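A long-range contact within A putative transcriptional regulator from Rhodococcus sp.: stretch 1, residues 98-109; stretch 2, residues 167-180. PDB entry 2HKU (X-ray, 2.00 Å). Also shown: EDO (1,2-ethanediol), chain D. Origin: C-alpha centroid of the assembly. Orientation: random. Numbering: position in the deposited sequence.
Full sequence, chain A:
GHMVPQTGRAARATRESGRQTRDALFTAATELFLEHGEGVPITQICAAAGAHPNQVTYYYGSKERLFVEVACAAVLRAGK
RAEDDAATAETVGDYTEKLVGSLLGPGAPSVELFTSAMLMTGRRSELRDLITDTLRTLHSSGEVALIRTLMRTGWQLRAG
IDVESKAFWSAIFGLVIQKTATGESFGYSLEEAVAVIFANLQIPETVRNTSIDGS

Stretch 1 98-109: KLVGSLLGPGAP
Stretch 2 167-180: AFWSAIFGLVIQKT

Residues 98-104 form the last turns of a helix, and residues 167-180 are helical throughout. The two axes run in the same general sense, crossing at -42° with a closest approach of 10.9 Å. Gly105 leaves helical geometry (phi/psi -105/-94) and opens a type I turn to Ala108, where a new helix begins; Gly107 N hydrogen-bonds back to Ser102 O (2.6 Å). The turn brings Ala108 CA to 6.1 Å from Val176 CA.

Leu104 (m,t) is the central knob, seated among Ile172, Leu175, Val176 and Lys179. Leu104 CD2 lies 3.8 Å from Val176 CG2 (Val176 t) and 3.9 Å from Ile172 CD1 (Ile172 m,m), apolar groups in van der Waals contact, buried away from solvent. Earlier in both helices, Phe168 (chi1 t, chi2 80°) receives three aliphatic side chains: Leu99 (t,t) CD2 is 3.6 Å from Phe168 CZ, while Val100 (t) CG2 and Leu103 (m,t) CD1 meet the ring edge, each at 3.8 Å, from CE1 and CZ respectively. Leu103 CD1 also reaches Trp169 CH2 (4.0 Å; chi1 -85°, chi2 104°); Trp169 NE1 donates to ethanediol O2 (2.9 Å).

One polar bond crosses this apolar contact. Lys179 (t,t,p,p) curls so that NZ, a charged donor, hydrogen-bonds Leu104 O at 2.7 Å, where the first helix ends.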

ATOM      1  N   LYS A  98       1.441   7.393  19.585  1.00 32.51           N
ATOM      2  CA  LYS A  98       0.225   6.728  19.890  1.00 29.80           C
ATOM      3  C   LYS A  98      -0.622   6.584  18.578  1.00 26.21           C
ATOM      4  O   LYS A  98      -1.163   5.571  18.312  1.00 24.85           O
ATOM      5  CB  LYS A  98      -0.517   7.588  20.918  1.00 30.31           C
ATOM      6  CG  LYS A  98      -0.296   7.160  22.411  1.00 33.17           C
ATOM      7  CD  LYS A  98      -0.669   8.396  23.357  1.00 32.09           C
ATOM      8  CE  LYS A  98      -0.149   8.127  24.817  1.00 31.93           C
ATOM      9  NZ  LYS A  98      -0.656   6.841  25.234  1.00 32.63           N
ATOM     10  N   LEU A  99      -0.759   7.638  17.827  1.00 27.52           N
ATOM     11  CA  LEU A  99      -1.618   7.551  16.643  1.00 26.06           C
ATOM     12  C   LEU A  99      -1.006   6.511  15.669  1.00 24.67           C
ATOM     13  O   LEU A  99      -1.640   5.565  15.334  1.00 23.81           O
ATOM     14  CB  LEU A  99      -1.820   8.919  16.059  1.00 26.93           C
ATOM     15  CG  LEU A  99      -3.007   9.109  15.074  1.00 27.71           C
ATOM     16  CD1 LEU A  99      -3.302  10.609  14.955  1.00 24.58           C
ATOM     17  CD2 LEU A  99      -2.630   8.553  13.704  1.00 25.95           C
ATOM     18  N   VAL A 100       0.272   6.646  15.358  1.00 26.71           N
ATOM     19  CA  VAL A 100       0.993   5.744  14.388  1.00 26.48           C
ATOM     20  C   VAL A 100       1.111   4.360  14.903  1.00 26.52           C
ATOM     21  O   VAL A 100       0.772   3.375  14.244  1.00 27.12           O
ATOM     22  CB  VAL A 100       2.385   6.383  14.044  1.00 26.42           C
ATOM     23  CG1 VAL A 100       3.184   5.513  13.122  1.00 24.48           C
ATOM     24  CG2 VAL A 100       2.173   7.720  13.442  1.00 28.50           C
ATOM     25  N   GLY A 101       1.527   4.231  16.174  1.00 29.08           N
ATOM     26  CA  GLY A 101       1.497   2.917  16.811  1.00 24.52           C
ATOM     27  C   GLY A 101       0.189   2.202  16.784  1.00 25.66           C
ATOM     28  O   GLY A 101       0.172   0.982  16.692  1.00 24.38           O
ATOM     29  N   SER A 102      -0.933   2.917  16.885  1.00 24.60           N
ATOM     30  CA  SER A 102      -2.266   2.252  16.782  1.00 25.11           C
ATOM     31  C   SER A 102      -2.563   1.708  15.384  1.00 24.80           C
ATOM     32  O   SER A 102      -2.956   0.535  15.191  1.00 26.59           O
ATOM     33  CB  SER A 102      -3.413   3.255  17.115  1.00 23.57           C
ATOM     34  OG  SER A 102      -4.644   2.548  17.274  1.00 23.97           O
ATOM     35  N   LEU A 103      -2.420   2.586  14.399  1.00 26.38           N
ATOM     36  CA  LEU A 103      -2.668   2.158  12.985  1.00 26.48           C
ATOM     37  C   LEU A 103      -1.715   1.031  12.572  1.00 25.43           C
ATOM     38  O   LEU A 103      -2.134   0.148  11.939  1.00 25.72           O
ATOM     39  CB  LEU A 103      -2.527   3.363  12.035  1.00 25.26           C
ATOM     40  CG  LEU A 103      -3.618   4.419  12.232  1.00 25.82           C
ATOM     41  CD1 LEU A 103      -3.229   5.541  11.355  1.00 22.18           C
ATOM     42  CD2 LEU A 103      -5.066   3.817  11.934  1.00 24.74           C
ATOM     43  N   LEU A 104      -0.432   1.079  12.962  1.00 27.72           N
ATOM     44  CA  LEU A 104       0.544   0.084  12.493  1.00 27.26           C
ATOM     45  C   LEU A 104       0.507  -1.172  13.299  1.00 29.72           C
ATOM     46  O   LEU A 104       0.927  -2.249  12.839  1.00 28.92           O
ATOM     47  CB  LEU A 104       1.967   0.656  12.432  1.00 27.15           C
ATOM     48  CG  LEU A 104       2.103   1.809  11.428  1.00 24.79           C
ATOM     49  CD1 LEU A 104       3.509   2.410  11.357  1.00 27.06           C
ATOM     50  CD2 LEU A 104       1.675   1.355  10.028  1.00 30.37           C
ATOM     51  N   GLY A 105      -0.035  -1.074  14.518  1.00 30.77           N
ATOM     52  CA  GLY A 105      -0.141  -2.251  15.351  1.00 29.43           C
ATOM     53  C   GLY A 105      -1.516  -2.841  15.475  1.00 30.60           C
ATOM     54  O   GLY A 105      -1.923  -3.658  14.640  1.00 30.76           O
ATOM     55  N   PRO A 106      -2.283  -2.461  16.537  1.00 29.87           N
ATOM     56  CA  PRO A 106      -3.558  -3.118  16.544  1.00 29.20           C
ATOM     57  C   PRO A 106      -4.511  -2.780  15.356  1.00 27.14           C
ATOM     58  O   PRO A 106      -5.405  -3.543  15.094  1.00 28.38           O
ATOM     59  CB  PRO A 106      -4.199  -2.683  17.897  1.00 28.87           C
ATOM     60  CG  PRO A 106      -3.488  -1.499  18.272  1.00 29.27           C
ATOM     61  CD  PRO A 106      -2.118  -1.530  17.675  1.00 32.03           C
ATOM     62  N   GLY A 107      -4.373  -1.630  14.717  1.00 28.53           N
ATOM     63  CA  GLY A 107      -5.319  -1.269  13.591  1.00 28.66           C
ATOM     64  C   GLY A 107      -4.819  -1.855  12.247  1.00 28.00           C
ATOM     65  O   GLY A 107      -5.441  -1.643  11.204  1.00 26.25           O
ATOM     66  N   ALA A 108      -3.693  -2.585  12.265  1.00 27.80           N
ATOM     67  CA  ALA A 108      -3.072  -2.997  10.973  1.00 26.15           C
ATOM     68  C   ALA A 108      -3.962  -3.965  10.192  1.00 25.61           C
ATOM     69  O   ALA A 108      -4.203  -3.741   9.005  1.00 25.37           O
ATOM     70  CB  ALA A 108      -1.594  -3.529  11.174  1.00 26.10           C
ATOM     71  N   PRO A 109      -4.525  -5.022  10.820  1.00 26.50           N
ATOM     72  CA  PRO A 109      -5.455  -5.882  10.060  1.00 25.30           C
ATOM     73  C   PRO A 109      -6.660  -5.141   9.398  1.00 26.15           C
ATOM     74  O   PRO A 109      -7.118  -5.555   8.311  1.00 24.92           O
ATOM     75  CB  PRO A 109      -5.958  -6.881  11.135  1.00 26.67           C
ATOM     76  CG  PRO A 109      -4.861  -6.966  12.033  1.00 27.47           C
ATOM     77  CD  PRO A 109      -4.335  -5.567  12.179  1.00 27.04           C
ATOM     78  N   ALA A 167       0.009  12.182   2.207  1.00 18.67           N
ATOM     79  CA  ALA A 167       1.365  11.649   2.431  1.00 20.90           C
ATOM     80  C   ALA A 167       1.406  10.796   3.651  1.00 20.44           C
ATOM     81  O   ALA A 167       2.060   9.739   3.668  1.00 21.57           O
ATOM     82  CB  ALA A 167       2.388  12.817   2.568  1.00 20.01           C
ATOM     83  N   PHE A 168       0.653  11.188   4.669  1.00 18.85           N
ATOM     84  CA  PHE A 168       0.540  10.377   5.894  1.00 19.05           C
ATOM     85  C   PHE A 168      -0.239   9.035   5.559  1.00 18.46           C
ATOM     86  O   PHE A 168       0.216   7.935   5.832  1.00 19.57           O
ATOM     87  CB  PHE A 168      -0.204  11.120   7.015  1.00 18.95           C
ATOM     88  CG  PHE A 168      -0.430  10.204   8.295  1.00 21.24           C
ATOM     89  CD1 PHE A 168       0.604  10.002   9.202  1.00 21.83           C
ATOM     90  CD2 PHE A 168      -1.657   9.557   8.516  1.00 20.17           C
ATOM     91  CE1 PHE A 168       0.402   9.156  10.359  1.00 16.68           C
ATOM     92  CE2 PHE A 168      -1.929   8.727   9.612  1.00 23.27           C
ATOM     93  CZ  PHE A 168      -0.865   8.466  10.544  1.00 18.17           C
ATOM     94  N   TRP A 169      -1.416   9.141   4.971  1.00 18.06           N
ATOM     95  CA  TRP A 169      -2.168   7.930   4.653  1.00 18.19           C
ATOM     96  C   TRP A 169      -1.484   6.936   3.669  1.00 18.54           C
ATOM     97  O   TRP A 169      -1.601   5.737   3.845  1.00 17.85           O
ATOM     98  CB  TRP A 169      -3.638   8.255   4.265  1.00 18.32           C
ATOM     99  CG  TRP A 169      -4.483   8.365   5.562  1.00 20.66           C
ATOM    100  CD1 TRP A 169      -4.928   9.520   6.168  1.00 23.30           C
ATOM    101  CD2 TRP A 169      -4.867   7.288   6.399  1.00 18.90           C
ATOM    102  NE1 TRP A 169      -5.567   9.198   7.363  1.00 22.74           N
ATOM    103  CE2 TRP A 169      -5.540   7.829   7.511  1.00 24.13           C
ATOM    104  CE3 TRP A 169      -4.664   5.885   6.341  1.00 18.82           C
ATOM    105  CZ2 TRP A 169      -6.027   7.026   8.542  1.00 22.64           C
ATOM    106  CZ3 TRP A 169      -5.180   5.090   7.364  1.00 23.05           C
ATOM    107  CH2 TRP A 169      -5.910   5.650   8.401  1.00 20.14           C
ATOM    108  N   SER A 170      -0.925   7.425   2.568  1.00 16.96           N
ATOM    109  CA  SER A 170      -0.268   6.467   1.630  1.00 19.64           C
ATOM    110  C   SER A 170       0.955   5.772   2.207  1.00 18.65           C
ATOM    111  O   SER A 170       1.158   4.612   1.930  1.00 18.62           O
ATOM    112  CB  SER A 170       0.136   7.167   0.364  1.00 20.00           C
ATOM    113  OG  SER A 170       0.880   8.297   0.711  1.00 27.73           O
ATOM    114  N   ALA A 171       1.713   6.466   3.076  1.00 20.39           N
ATOM    115  CA  ALA A 171       2.768   5.801   3.949  1.00 20.90           C
ATOM    116  C   ALA A 171       2.175   4.686   4.847  1.00 20.75           C
ATOM    117  O   ALA A 171       2.683   3.546   4.922  1.00 19.41           O
ATOM    118  CB  ALA A 171       3.515   6.864   4.848  1.00 22.10           C
ATOM    119  N   ILE A 172       1.112   5.040   5.592  1.00 20.92           N
ATOM    120  CA  ILE A 172       0.447   4.045   6.373  1.00 19.89           C
ATOM    121  C   ILE A 172       0.067   2.792   5.542  1.00 19.30           C
ATOM    122  O   ILE A 172       0.397   1.696   5.940  1.00 19.55           O
ATOM    123  CB  ILE A 172      -0.777   4.618   7.194  1.00 20.12           C
ATOM    124  CG1 ILE A 172      -0.292   5.647   8.273  1.00 19.62           C
ATOM    125  CG2 ILE A 172      -1.592   3.480   7.750  1.00 18.46           C
ATOM    126  CD1 ILE A 172       0.469   5.026   9.500  1.00 21.84           C
ATOM    127  N   PHE A 173      -0.622   2.976   4.407  1.00 19.90           N
ATOM    128  CA  PHE A 173      -0.991   1.855   3.505  1.00 19.35           C
ATOM    129  C   PHE A 173       0.215   1.031   3.077  1.00 18.37           C
ATOM    130  O   PHE A 173       0.241  -0.204   3.253  1.00 18.48           O
ATOM    131  CB  PHE A 173      -1.744   2.381   2.256  1.00 17.62           C
ATOM    132  CG  PHE A 173      -3.057   3.090   2.574  1.00 16.95           C
ATOM    133  CD1 PHE A 173      -3.866   2.673   3.631  1.00 16.05           C
ATOM    134  CD2 PHE A 173      -3.471   4.161   1.794  1.00 17.20           C
ATOM    135  CE1 PHE A 173      -5.103   3.389   3.885  1.00 17.97           C
ATOM    136  CE2 PHE A 173      -4.673   4.866   2.009  1.00 16.52           C
ATOM    137  CZ  PHE A 173      -5.451   4.508   3.026  1.00 21.83           C
ATOM    138  N   GLY A 174       1.244   1.713   2.604  1.00 19.99           N
ATOM    139  CA  GLY A 174       2.499   1.014   2.094  1.00 19.88           C
ATOM    140  C   GLY A 174       3.286   0.335   3.230  1.00 22.08           C
ATOM    141  O   GLY A 174       3.887  -0.748   3.049  1.00 21.95           O
ATOM    142  N   LEU A 175       3.307   0.957   4.407  1.00 22.06           N
ATOM    143  CA  LEU A 175       3.935   0.301   5.580  1.00 21.75           C
ATOM    144  C   LEU A 175       3.161  -0.915   6.073  1.00 21.06           C
ATOM    145  O   LEU A 175       3.759  -1.960   6.361  1.00 21.75           O
ATOM    146  CB  LEU A 175       4.163   1.264   6.767  1.00 22.96           C
ATOM    147  CG  LEU A 175       5.102   2.364   6.438  1.00 20.96           C
ATOM    148  CD1 LEU A 175       4.975   3.701   7.257  1.00 23.40           C
ATOM    149  CD2 LEU A 175       6.507   1.820   6.429  1.00 21.71           C
ATOM    150  N   VAL A 176       1.856  -0.813   6.160  1.00 19.12           N
ATOM    151  CA  VAL A 176       1.021  -1.973   6.535  1.00 19.86           C
ATOM    152  C   VAL A 176       1.180  -3.108   5.550  1.00 20.30           C
ATOM    153  O   VAL A 176       1.272  -4.239   5.957  1.00 20.26           O
ATOM    154  CB  VAL A 176      -0.519  -1.664   6.684  1.00 18.70           C
ATOM    155  CG1 VAL A 176      -1.369  -2.954   6.807  1.00 19.14           C
ATOM    156  CG2 VAL A 176      -0.738  -0.789   7.938  1.00 19.60           C
ATOM    157  N   ILE A 177       1.157  -2.813   4.261  1.00 19.16           N
ATOM    158  CA  ILE A 177       1.257  -3.869   3.282  1.00 20.37           C
ATOM    159  C   ILE A 177       2.611  -4.615   3.394  1.00 19.37           C
ATOM    160  O   ILE A 177       2.657  -5.849   3.420  1.00 19.07           O
ATOM    161  CB  ILE A 177       1.103  -3.275   1.831  1.00 18.55           C
ATOM    162  CG1 ILE A 177      -0.375  -2.855   1.642  1.00 21.57           C
ATOM    163  CG2 ILE A 177       1.413  -4.397   0.860  1.00 21.17           C
ATOM    164  CD1 ILE A 177      -0.641  -1.798   0.509  1.00 24.93           C
ATOM    165  N   GLN A 178       3.702  -3.889   3.440  1.00 19.55           N
ATOM    166  CA  GLN A 178       5.028  -4.491   3.450  1.00 20.68           C
ATOM    167  C   GLN A 178       5.353  -5.135   4.756  1.00 22.94           C
ATOM    168  O   GLN A 178       6.105  -6.117   4.852  1.00 23.49           O
ATOM    169  CB  GLN A 178       6.041  -3.416   3.259  1.00 19.42           C
ATOM    170  CG  GLN A 178       5.990  -2.940   1.740  1.00 18.96           C
ATOM    171  CD  GLN A 178       6.918  -1.866   1.504  1.00 17.98           C
ATOM    172  OE1 GLN A 178       8.007  -2.059   0.881  1.00 25.06           O
ATOM    173  NE2 GLN A 178       6.547  -0.672   1.920  1.00 15.82           N
ATOM    174  N   LYS A 179       4.856  -4.525   5.813  1.00 24.24           N
ATOM    175  CA  LYS A 179       4.980  -5.163   7.143  1.00 25.22           C
ATOM    176  C   LYS A 179       4.363  -6.526   7.250  1.00 26.60           C
ATOM    177  O   LYS A 179       4.999  -7.461   7.801  1.00 27.83           O
ATOM    178  CB  LYS A 179       4.548  -4.168   8.240  1.00 23.15           C
ATOM    179  CG  LYS A 179       4.456  -4.790   9.633  1.00 30.18           C
ATOM    180  CD  LYS A 179       4.760  -3.705  10.733  1.00 32.24           C
ATOM    181  CE  LYS A 179       3.564  -2.805  10.862  1.00 31.00           C
ATOM    182  NZ  LYS A 179       2.336  -3.732  11.102  1.00 36.87           N
ATOM    183  N   THR A 180       3.166  -6.697   6.686  1.00 29.24           N
ATOM    184  CA  THR A 180       2.457  -7.965   6.696  1.00 31.38           C
ATOM    185  C   THR A 180       3.075  -9.014   5.741  1.00 32.76           C
ATOM    186  O   THR A 180       3.259 -10.210   6.113  1.00 32.69           O
ATOM    187  CB  THR A 180       0.968  -7.726   6.354  1.00 34.15           C
ATOM    188  OG1 THR A 180       0.193  -8.848   6.780  1.00 37.95           O
ATOM    189  CG2 THR A 180       0.749  -7.595   4.814  1.00 33.38           C
TER
HETATM  190  C1  EDO D 302      -4.456  10.997  11.200  1.00 27.62           C
HETATM  191  O1  EDO D 302      -5.294  11.771  12.109  1.00 29.15           O
HETATM  192  C2  EDO D 302      -5.288   9.760  10.965  1.00 20.03           C
HETATM  193  O2  EDO D 302      -6.294  10.189  10.011  1.00 27.68           O